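Local coordinates for protein NBR1 homolog (Arabidopsis thaliana, PDB 6TGS) that probably acts as a receptor that delivers ubiquitinated protein aggregates to autophagy, and homodimerizes through its PB1 domain, at residues A5-S13 with R19-A27. The protein carries 3 engineered substitutions. Sequence-based numbering, arbitrary orientation.
Sequences ANALVVKVS and RRFRVPVKA. With SO4 (sulfate ion), chain H.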
loop_
_atom_site.group_PDB
_atom_site.type_symbol
_atom_site.label_atom_id
_atom_site.label_comp_id
_atom_site.label_asym_id
_atom_site.label_seq_id
_atom_site.Cartn_x
_atom_site.Cartn_y
_atom_site.Cartn_z
ATOM N N ALA A 5 -3.673 -11.869 13.676
ATOM C CA ALA A 5 -2.334 -11.804 14.253
ATOM C C ALA A 5 -1.266 -12.158 13.218
ATOM O O ALA A 5 -0.131 -12.484 13.569
ATOM C CB ALA A 5 -2.232 -12.725 15.467
ATOM N N ASN A 6 -1.642 -12.095 11.940
ATOM C CA ASN A 6 -0.725 -12.303 10.823
ATOM C C ASN A 6 -0.724 -11.041 9.970
ATOM O O ASN A 6 -1.781 -10.584 9.528
ATOM C CB ASN A 6 -1.123 -13.533 10.001
ATOM C CG ASN A 6 -2.360 -13.300 9.156
ATOM O OD1 ASN A 6 -3.461 -13.146 9.683
ATOM N ND2 ASN A 6 -2.183 -13.257 7.840
ATOM N N ALA A 7 0.454 -10.473 9.749
ATOM C CA ALA A 7 0.549 -9.163 9.127
ATOM C C ALA A 7 0.586 -9.273 7.605
ATOM O O ALA A 7 0.960 -10.302 7.037
ATOM C CB ALA A 7 1.789 -8.427 9.635
ATOM N N LEU A 8 0.169 -8.191 6.945
ATOM C CA LEU A 8 0.347 -8.055 5.507
ATOM C C LEU A 8 1.755 -7.559 5.216
ATOM O O LEU A 8 2.185 -6.543 5.765
ATOM C CB LEU A 8 -0.677 -7.081 4.919
ATOM C CG LEU A 8 -0.526 -6.700 3.437
ATOM C CD1 LEU A 8 -0.892 -7.861 2.525
ATOM C CD2 LEU A 8 -1.355 -5.465 3.094
ATOM N N VAL A 9 2.464 -8.269 4.351
ATOM C CA VAL A 9 3.756 -7.799 3.870
ATOM C C VAL A 9 3.505 -6.827 2.723
ATOM O O VAL A 9 2.833 -7.164 1.744
ATOM C CB VAL A 9 4.641 -8.968 3.422
ATOM C CG1 VAL A 9 5.894 -8.445 2.743
ATOM C CG2 VAL A 9 5.004 -9.819 4.618
ATOM N N VAL A 10 4.041 -5.618 2.852
ATOM C CA VAL A 10 3.911 -4.587 1.828
ATOM C C VAL A 10 5.298 -4.321 1.266
ATOM O O VAL A 10 6.244 -4.081 2.020
ATOM C CB VAL A 10 3.278 -3.305 2.393
ATOM C CG1 VAL A 10 3.179 -2.230 1.307
ATOM C CG2 VAL A 10 1.904 -3.613 2.963
ATOM N N LYS A 11 5.426 -4.407 -0.043
ATOM C CA LYS A 11 6.634 -3.935 -0.755
ATOM C C LYS A 11 6.355 -2.646 -1.553
ATOM O O LYS A 11 5.380 -2.687 -2.257
ATOM C CB LYS A 11 7.216 -5.070 -1.588
ATOM C CG LYS A 11 7.611 -6.275 -0.757
ATOM C CD LYS A 11 8.222 -7.372 -1.567
ATOM C CE LYS A 11 8.218 -8.678 -0.808
ATOM N NZ LYS A 11 8.460 -9.827 -1.708
ATOM N N VAL A 12 7.122 -1.724 -1.455
ATOM C CA VAL A 12 6.885 -0.468 -2.157
ATOM C C VAL A 12 8.057 -0.242 -3.096
ATOM O O VAL A 12 9.215 -0.419 -2.704
ATOM C CB VAL A 12 6.726 0.710 -1.179
ATOM C CG1 VAL A 12 6.360 1.969 -1.945
ATOM C CG2 VAL A 12 5.664 0.401 -0.134
ATOM N N SER A 13 7.760 0.113 -4.339
ATOM C CA SER A 13 8.782 0.411 -5.328
ATOM C C SER A 13 8.751 1.890 -5.685
ATOM O O SER A 13 7.694 2.434 -6.037
ATOM C CB SER A 13 8.592 -0.438 -6.581
ATOM O OG SER A 13 9.625 -0.166 -7.503
ATOM N N ARG A 19 11.364 -1.431 -1.136
ATOM C CA ARG A 19 11.421 -1.459 0.320
ATOM C C ARG A 19 10.247 -2.264 0.847
ATOM O O ARG A 19 9.166 -2.272 0.254
ATOM C CB ARG A 19 11.408 -0.038 0.913
ATOM C CG ARG A 19 12.636 0.796 0.531
ATOM C CD ARG A 19 13.897 0.314 1.276
ATOM N NE ARG A 19 15.087 1.111 0.948
ATOM C CZ ARG A 19 15.957 0.770 -0.002
ATOM N NH1 ARG A 19 15.740 -0.325 -0.725
ATOM N NH2 ARG A 19 17.041 1.513 -0.229
ATOM N N ARG A 20 10.378 -3.004 1.925
ATOM C CA ARG A 20 9.499 -3.965 2.579
ATOM C C ARG A 20 9.111 -3.470 3.962
ATOM O O ARG A 20 9.973 -3.042 4.734
ATOM C CB ARG A 20 10.199 -5.323 2.708
ATOM C CG ARG A 20 9.364 -6.423 3.359
ATOM C CD ARG A 20 10.156 -7.746 3.414
ATOM N NE ARG A 20 9.387 -8.810 4.029
ATOM C CZ ARG A 20 9.342 -9.017 5.336
ATOM N NH1 ARG A 20 10.015 -8.214 6.146
ATOM N NH2 ARG A 20 8.614 -10.009 5.831
ATOM N N PHE A 21 7.928 -3.479 4.343
ATOM C CA PHE A 21 7.518 -3.344 5.735
ATOM C C PHE A 21 6.278 -4.202 5.946
ATOM O O PHE A 21 5.685 -4.711 4.995
ATOM C CB PHE A 21 7.271 -1.884 6.137
ATOM C CG PHE A 21 6.251 -1.179 5.301
ATOM C CD1 PHE A 21 6.628 -0.523 4.149
ATOM C CD2 PHE A 21 4.918 -1.140 5.689
ATOM C CE1 PHE A 21 5.696 0.151 3.377
ATOM C CE2 PHE A 21 3.975 -0.456 4.922
ATOM C CZ PHE A 21 4.377 0.185 3.761
ATOM N N ARG A 22 5.883 -4.372 7.201
ATOM C CA ARG A 22 4.733 -5.214 7.502
ATOM C C ARG A 22 3.663 -4.401 8.207
ATOM O O ARG A 22 3.960 -3.508 9.007
ATOM C CB ARG A 22 5.134 -6.416 8.362
ATOM C CG ARG A 22 6.192 -7.298 7.720
ATOM C CD ARG A 22 6.144 -8.722 8.261
ATOM N NE ARG A 22 6.185 -8.766 9.721
ATOM C CZ ARG A 22 5.731 -9.781 10.448
ATOM N NH1 ARG A 22 5.198 -10.840 9.855
ATOM N NH2 ARG A 22 5.805 -9.734 11.770
ATOM N N VAL A 23 2.406 -4.728 7.914
ATOM C CA VAL A 23 1.263 -3.988 8.410
ATOM C C VAL A 23 0.415 -4.948 9.242
ATOM O O VAL A 23 -0.025 -5.979 8.725
ATOM C CB VAL A 23 0.420 -3.380 7.278
ATOM C CG1 VAL A 23 -0.813 -2.723 7.862
ATOM C CG2 VAL A 23 1.251 -2.374 6.485
ATOM N N PRO A 24 0.172 -4.658 10.515
ATOM C CA PRO A 24 -0.663 -5.552 11.326
ATOM C C PRO A 24 -2.102 -5.581 10.834
ATOM O O PRO A 24 -2.618 -4.614 10.271
ATOM C CB PRO A 24 -0.564 -4.950 12.733
ATOM C CG PRO A 24 -0.202 -3.516 12.507
ATOM C CD PRO A 24 0.679 -3.516 11.291
ATOM N N VAL A 25 -2.719 -6.743 11.019
ATOM C CA VAL A 25 -4.157 -6.928 10.698
ATOM C C VAL A 25 -4.946 -7.087 11.997
ATOM O O VAL A 25 -4.386 -7.598 12.983
ATOM C CB VAL A 25 -4.379 -8.125 9.757
ATOM C CG1 VAL A 25 -3.398 -8.121 8.596
ATOM C CG2 VAL A 25 -4.341 -9.444 10.509
ATOM N N LYS A 26 -6.194 -6.638 11.991
ATOM C CA LYS A 26 -7.068 -6.817 13.170
ATOM C C LYS A 26 -7.677 -8.220 13.092
ATOM O O LYS A 26 -7.469 -8.902 12.083
ATOM C CB LYS A 26 -8.135 -5.723 13.146
ATOM C CG LYS A 26 -7.603 -4.311 13.357
ATOM C CD LYS A 26 -8.432 -3.253 12.670
ATOM C CE LYS A 26 -7.753 -1.900 12.625
ATOM N NZ LYS A 26 -8.714 -0.792 12.850
ATOM N N ALA A 27 -8.445 -8.606 14.098
ATOM C CA ALA A 27 -9.055 -9.954 14.130
ATOM C C ALA A 27 -10.040 -10.053 12.970
ATOM O O ALA A 27 -10.369 -11.192 12.612
ATOM C CB ALA A 27 -9.724 -10.124 15.456
HETATM S S SO4 H . -8.957 -6.560 16.580
HETATM O O1 SO4 H . -9.810 -7.221 15.596
HETATM O O2 SO4 H . -9.305 -5.145 16.639
HETATM O O3 SO4 H . -7.549 -6.743 16.236
HETATM O O4 SO4 H . -9.164 -7.152 17.891
#
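Phe21 carries its CG between the backbone N and the carbonyl carbon (chi1 57°), a turn that lays the ring alongside Val10 across the strand pair and brings one ring face under Val10 CB, a CH-pi contact 4.1 Å from the centroid. Val10 holds CG1 anti to its own N (chi1 179°), which lets Val10 CG1 reach Phe21 CZ at 3.6 Å. Two residues on, and on the same side of the sheet, Val12 CG2 in the conformer described comes obliquely to Phe21 CE1, and Val10 CG2 packs on Val23 CG2. Strands 8-14 and 17-23 form the antiparallel beta hairpin that opens the ubiquitin-like PB1 fold; here this apolar face looks onto helix 35-46, where Leu45 touches Phe21. Without the ring, as with an alanine here, a gap would probably open beside Val10, and Leu45 would lose an aromatic surface that it touches. Paired bonds zip the backbones: Phe21 N to Val10 O (2.9 Å) answers the nearly straight Val10 N to Phe21 O (167°), and Leu8 with Val23 and Val12 with Arg19 repeat the pattern. On the opposite side of the sheet, Val9 lies among Lys11, Arg20 and Arg22, with Arg20 NE 3.7 Å from Val9 CG1, while Ala7 CB lies over one face of the Arg22 guanidinium.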